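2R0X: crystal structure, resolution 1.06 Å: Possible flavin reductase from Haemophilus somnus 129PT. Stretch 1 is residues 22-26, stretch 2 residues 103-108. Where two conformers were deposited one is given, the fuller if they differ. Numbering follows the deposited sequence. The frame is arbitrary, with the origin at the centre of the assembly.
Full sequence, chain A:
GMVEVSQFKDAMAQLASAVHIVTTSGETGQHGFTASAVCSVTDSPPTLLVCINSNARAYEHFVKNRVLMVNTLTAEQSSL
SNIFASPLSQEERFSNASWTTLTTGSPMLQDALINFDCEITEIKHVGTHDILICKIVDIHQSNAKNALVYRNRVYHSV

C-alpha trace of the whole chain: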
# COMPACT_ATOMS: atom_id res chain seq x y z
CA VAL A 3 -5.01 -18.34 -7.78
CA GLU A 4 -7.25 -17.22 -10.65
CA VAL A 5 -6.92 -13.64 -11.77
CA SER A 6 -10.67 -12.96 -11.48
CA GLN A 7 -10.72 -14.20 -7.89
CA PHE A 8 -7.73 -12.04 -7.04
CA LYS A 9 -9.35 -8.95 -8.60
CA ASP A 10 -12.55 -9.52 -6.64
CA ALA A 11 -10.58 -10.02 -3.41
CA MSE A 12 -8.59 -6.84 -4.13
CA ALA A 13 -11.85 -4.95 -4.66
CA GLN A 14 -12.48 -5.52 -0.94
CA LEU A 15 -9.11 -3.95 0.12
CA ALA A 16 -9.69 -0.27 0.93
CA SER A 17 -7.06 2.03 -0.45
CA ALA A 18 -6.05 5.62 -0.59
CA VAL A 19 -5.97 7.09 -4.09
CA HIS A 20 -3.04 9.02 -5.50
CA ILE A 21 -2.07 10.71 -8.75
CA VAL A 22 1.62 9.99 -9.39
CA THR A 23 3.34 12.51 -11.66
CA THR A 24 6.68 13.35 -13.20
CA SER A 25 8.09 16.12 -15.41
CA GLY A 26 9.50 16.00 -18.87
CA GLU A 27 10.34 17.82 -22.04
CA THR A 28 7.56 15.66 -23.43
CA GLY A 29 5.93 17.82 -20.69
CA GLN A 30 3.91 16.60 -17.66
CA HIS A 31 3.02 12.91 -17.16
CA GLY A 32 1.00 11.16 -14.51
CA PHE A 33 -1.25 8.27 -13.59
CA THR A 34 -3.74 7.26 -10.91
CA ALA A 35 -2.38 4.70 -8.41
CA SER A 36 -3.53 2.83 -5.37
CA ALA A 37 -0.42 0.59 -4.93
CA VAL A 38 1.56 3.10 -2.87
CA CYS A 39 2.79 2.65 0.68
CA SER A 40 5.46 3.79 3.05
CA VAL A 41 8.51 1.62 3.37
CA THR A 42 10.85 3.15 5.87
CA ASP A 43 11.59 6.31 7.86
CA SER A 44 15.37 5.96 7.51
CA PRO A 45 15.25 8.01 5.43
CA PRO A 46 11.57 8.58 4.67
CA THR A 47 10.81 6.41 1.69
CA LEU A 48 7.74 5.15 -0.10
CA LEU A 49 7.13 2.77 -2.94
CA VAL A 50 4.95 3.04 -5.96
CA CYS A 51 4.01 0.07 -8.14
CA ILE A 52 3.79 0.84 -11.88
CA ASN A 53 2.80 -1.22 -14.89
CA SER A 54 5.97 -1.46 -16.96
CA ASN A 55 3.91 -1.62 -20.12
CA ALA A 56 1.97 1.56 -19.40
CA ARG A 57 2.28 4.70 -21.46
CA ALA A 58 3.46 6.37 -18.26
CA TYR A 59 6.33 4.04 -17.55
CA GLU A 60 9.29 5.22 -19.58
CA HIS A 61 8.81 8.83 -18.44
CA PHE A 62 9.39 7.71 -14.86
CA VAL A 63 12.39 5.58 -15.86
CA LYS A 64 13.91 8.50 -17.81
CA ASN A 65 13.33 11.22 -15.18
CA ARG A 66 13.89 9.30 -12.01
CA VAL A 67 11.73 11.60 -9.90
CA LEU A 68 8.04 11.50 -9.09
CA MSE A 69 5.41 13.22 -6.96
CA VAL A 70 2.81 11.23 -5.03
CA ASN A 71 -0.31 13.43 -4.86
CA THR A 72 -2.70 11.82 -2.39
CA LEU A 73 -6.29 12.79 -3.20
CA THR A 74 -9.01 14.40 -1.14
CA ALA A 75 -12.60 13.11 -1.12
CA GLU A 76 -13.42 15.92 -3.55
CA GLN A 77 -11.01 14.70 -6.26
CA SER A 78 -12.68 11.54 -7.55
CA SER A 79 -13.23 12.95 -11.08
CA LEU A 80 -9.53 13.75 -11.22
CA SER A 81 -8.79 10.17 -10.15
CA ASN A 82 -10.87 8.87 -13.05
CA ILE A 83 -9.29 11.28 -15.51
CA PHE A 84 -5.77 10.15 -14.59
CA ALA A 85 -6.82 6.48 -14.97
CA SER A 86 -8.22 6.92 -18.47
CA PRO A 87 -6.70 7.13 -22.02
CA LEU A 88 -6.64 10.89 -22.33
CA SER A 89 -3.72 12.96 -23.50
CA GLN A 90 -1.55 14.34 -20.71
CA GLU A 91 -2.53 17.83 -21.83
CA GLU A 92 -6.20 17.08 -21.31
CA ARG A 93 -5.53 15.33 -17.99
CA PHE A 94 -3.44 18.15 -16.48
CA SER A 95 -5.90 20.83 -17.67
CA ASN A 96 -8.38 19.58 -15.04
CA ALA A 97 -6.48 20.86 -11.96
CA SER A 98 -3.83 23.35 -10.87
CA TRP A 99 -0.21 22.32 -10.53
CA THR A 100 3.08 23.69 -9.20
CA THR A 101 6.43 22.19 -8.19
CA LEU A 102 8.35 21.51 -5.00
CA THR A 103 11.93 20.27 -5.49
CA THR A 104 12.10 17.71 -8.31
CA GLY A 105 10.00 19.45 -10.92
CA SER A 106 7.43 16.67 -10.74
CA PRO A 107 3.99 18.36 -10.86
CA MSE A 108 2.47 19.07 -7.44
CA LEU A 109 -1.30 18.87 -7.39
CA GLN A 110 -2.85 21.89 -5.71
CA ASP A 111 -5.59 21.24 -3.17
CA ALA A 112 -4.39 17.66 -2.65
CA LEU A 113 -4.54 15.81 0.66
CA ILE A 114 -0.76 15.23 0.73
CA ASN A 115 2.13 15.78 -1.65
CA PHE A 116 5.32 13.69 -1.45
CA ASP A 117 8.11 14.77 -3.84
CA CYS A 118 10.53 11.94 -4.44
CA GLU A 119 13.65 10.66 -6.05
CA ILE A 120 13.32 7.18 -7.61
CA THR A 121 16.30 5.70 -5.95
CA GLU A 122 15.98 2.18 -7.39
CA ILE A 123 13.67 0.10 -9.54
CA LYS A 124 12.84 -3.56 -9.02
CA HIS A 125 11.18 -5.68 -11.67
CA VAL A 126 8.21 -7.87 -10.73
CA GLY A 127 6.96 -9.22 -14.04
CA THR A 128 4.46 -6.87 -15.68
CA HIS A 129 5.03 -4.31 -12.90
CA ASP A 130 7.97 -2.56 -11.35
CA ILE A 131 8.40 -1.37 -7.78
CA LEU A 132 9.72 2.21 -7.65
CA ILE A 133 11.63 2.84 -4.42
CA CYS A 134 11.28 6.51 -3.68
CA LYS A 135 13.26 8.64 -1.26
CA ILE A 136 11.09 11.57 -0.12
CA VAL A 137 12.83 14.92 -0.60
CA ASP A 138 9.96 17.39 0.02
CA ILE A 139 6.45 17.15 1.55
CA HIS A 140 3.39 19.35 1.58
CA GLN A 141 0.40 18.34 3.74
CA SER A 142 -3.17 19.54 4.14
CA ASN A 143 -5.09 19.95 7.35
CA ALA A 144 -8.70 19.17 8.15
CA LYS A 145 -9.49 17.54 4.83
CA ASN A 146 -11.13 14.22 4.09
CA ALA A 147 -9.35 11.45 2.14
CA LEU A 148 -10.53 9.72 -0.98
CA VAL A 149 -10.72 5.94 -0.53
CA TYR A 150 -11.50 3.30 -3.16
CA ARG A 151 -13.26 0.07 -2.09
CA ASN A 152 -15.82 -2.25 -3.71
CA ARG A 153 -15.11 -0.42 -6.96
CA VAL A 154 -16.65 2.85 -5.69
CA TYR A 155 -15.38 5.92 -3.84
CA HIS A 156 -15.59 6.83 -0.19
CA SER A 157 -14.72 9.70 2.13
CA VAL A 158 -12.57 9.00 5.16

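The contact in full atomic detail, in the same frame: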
# COMPACT_ATOMS: atom_id res chain seq x y z
N VAL A 22 0.17 10.03 -9.41
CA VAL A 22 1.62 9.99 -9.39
C VAL A 22 2.09 10.67 -10.65
O VAL A 22 1.73 10.27 -11.74
CB VAL A 22 2.09 8.54 -9.31
CG1 VAL A 22 3.64 8.47 -9.39
CG2 VAL A 22 1.55 7.88 -8.00
N THR A 23 2.95 11.69 -10.51
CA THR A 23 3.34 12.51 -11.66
C THR A 23 4.85 12.61 -11.75
O THR A 23 5.59 12.36 -10.82
CB THR A 23 2.79 13.92 -11.49
OG1 THR A 23 3.37 14.50 -10.35
CG2 THR A 23 1.26 13.93 -11.38
N THR A 24 5.29 13.04 -12.93
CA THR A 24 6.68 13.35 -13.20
C THR A 24 6.69 14.42 -14.30
O THR A 24 5.67 14.70 -14.95
CB THR A 24 7.52 12.10 -13.57
OG1 THR A 24 8.91 12.42 -13.52
CG2 THR A 24 7.17 11.55 -14.95
N SER A 25 7.87 14.99 -14.51
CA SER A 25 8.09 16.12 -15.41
C SER A 25 9.02 15.78 -16.54
O SER A 25 10.04 15.13 -16.30
CB SER A 25 8.84 17.18 -14.66
OG SER A 25 10.19 16.74 -14.57
N GLY A 26 8.80 16.41 -17.69
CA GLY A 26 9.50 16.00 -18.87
C GLY A 26 9.58 17.18 -19.80
O GLY A 26 9.03 18.26 -19.53
N THR A 103 10.50 20.38 -5.28
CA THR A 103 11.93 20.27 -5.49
C THR A 103 12.33 19.59 -6.80
O THR A 103 13.27 20.04 -7.47
CB THR A 103 12.59 19.56 -4.27
OG1 THR A 103 12.37 20.32 -3.06
CG2 THR A 103 14.09 19.50 -4.50
N THR A 104 11.66 18.50 -7.16
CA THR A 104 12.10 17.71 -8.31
C THR A 104 11.65 18.21 -9.67
O THR A 104 12.16 17.77 -10.68
CB THR A 104 11.69 16.26 -8.20
OG1 THR A 104 10.29 16.15 -8.42
CG2 THR A 104 12.13 15.61 -6.89
N GLY A 105 10.66 19.11 -9.70
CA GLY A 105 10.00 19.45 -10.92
C GLY A 105 8.81 18.58 -11.27
O GLY A 105 8.01 18.96 -12.15
N SER A 106 8.63 17.47 -10.55
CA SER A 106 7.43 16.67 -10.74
C SER A 106 6.21 17.53 -10.36
O SER A 106 6.24 18.24 -9.34
CB SER A 106 7.47 15.43 -9.85
OG SER A 106 8.58 14.63 -10.18
N PRO A 107 5.13 17.48 -11.13
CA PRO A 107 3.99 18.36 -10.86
C PRO A 107 3.29 18.06 -9.53
O PRO A 107 2.89 16.92 -9.26
CB PRO A 107 3.06 18.10 -12.02
CG PRO A 107 3.88 17.54 -13.08
CD PRO A 107 5.01 16.84 -12.44
N MSE A 108 3.17 19.10 -8.70
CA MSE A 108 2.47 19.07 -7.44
C MSE A 108 1.04 19.48 -7.62
O MSE A 108 0.76 20.59 -8.07
CB MSE A 108 3.11 20.01 -6.44
CG MSE A 108 2.67 19.77 -5.02
SE MSE A 108 2.95 21.17 -3.76
CE MSE A 108 1.17 21.86 -3.67

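Residues 22-25 form the end of a β-strand that began earlier in the chain, whereas the segment from Thr-103 to Ser-106 is irregular and crosses that strand rather than pairing with it. The direction from Thr-23 to Ser-25 and that from Thr-104 to Pro-107 differ by 116°, and no backbone-to-backbone hydrogen bond links the two. The backbones nevertheless come close at one point, where the CA of Thr-24 lies 4.2 Å from the CA of Ser-106. At least 79 positions separate any two touching residues, so this small contact, with 241 Å² buried over both sides, joins distant parts of the chain.

Gly-105 occupies a position whose backbone angles suit glycine. Its phi of 89° and psi of -11° would jam a CB against the carbonyl oxygen of Thr-104, which by itself calls for glycine. An ideal CB here would also stand 3.7 Å from the OG of Ser-25. Ser-106 and Pro-107 then take extended backbone angles, with phi near -65° and psi of 138° and 126°, and run past the strand.

CA-to-CB bonds alternate along the strand. Thr-23 and Ser-25 point theirs toward the other stretch, while those of Val-22 and Thr-24 point away; Thr-24 still takes part, largely through its backbone. Thr-23, a p rotamer, makes the one hydrogen bond of the contact: its OG1 donates to the O of Pro-107 at 2.7 Å. A side chain thus supplies the polar link that strand pairing does not, and it does so at a buried position.

Pro-107 shares the largest part of the contact with Thr-23. Its ring carbon CD approaches the O of Thr-24 to 3.4 Å and the OG1 of Thr-23 to 3.5 Å, so the ring packs against polar atoms of the strand as well as offering its carbonyl. Ser-25 meets the segment further along: its CB is 3.2 Å from the O of Gly-105, a tight packing contact.

Ser-106 is held from within its own stretch. Its N donates to the OG1 of Thr-104 at 3.0 Å with a nearly straight angle of 162°, and its OG donates to the same OG1 of Thr-104 at 2.9 Å. Toward the strand Ser-106 makes no hydrogen bond and only packs, its CB 3.7 Å from the O of Thr-23 and its OG 3.8 Å from the CA of Thr-24.

The rule to be read here is economical: a loop with glycine at a position that calls for it, and a threonine hydroxyl accepting two hydrogen bonds from Ser-106, packs serine and proline against the strand, with one side-chain-to-backbone hydrogen bond across the crossing.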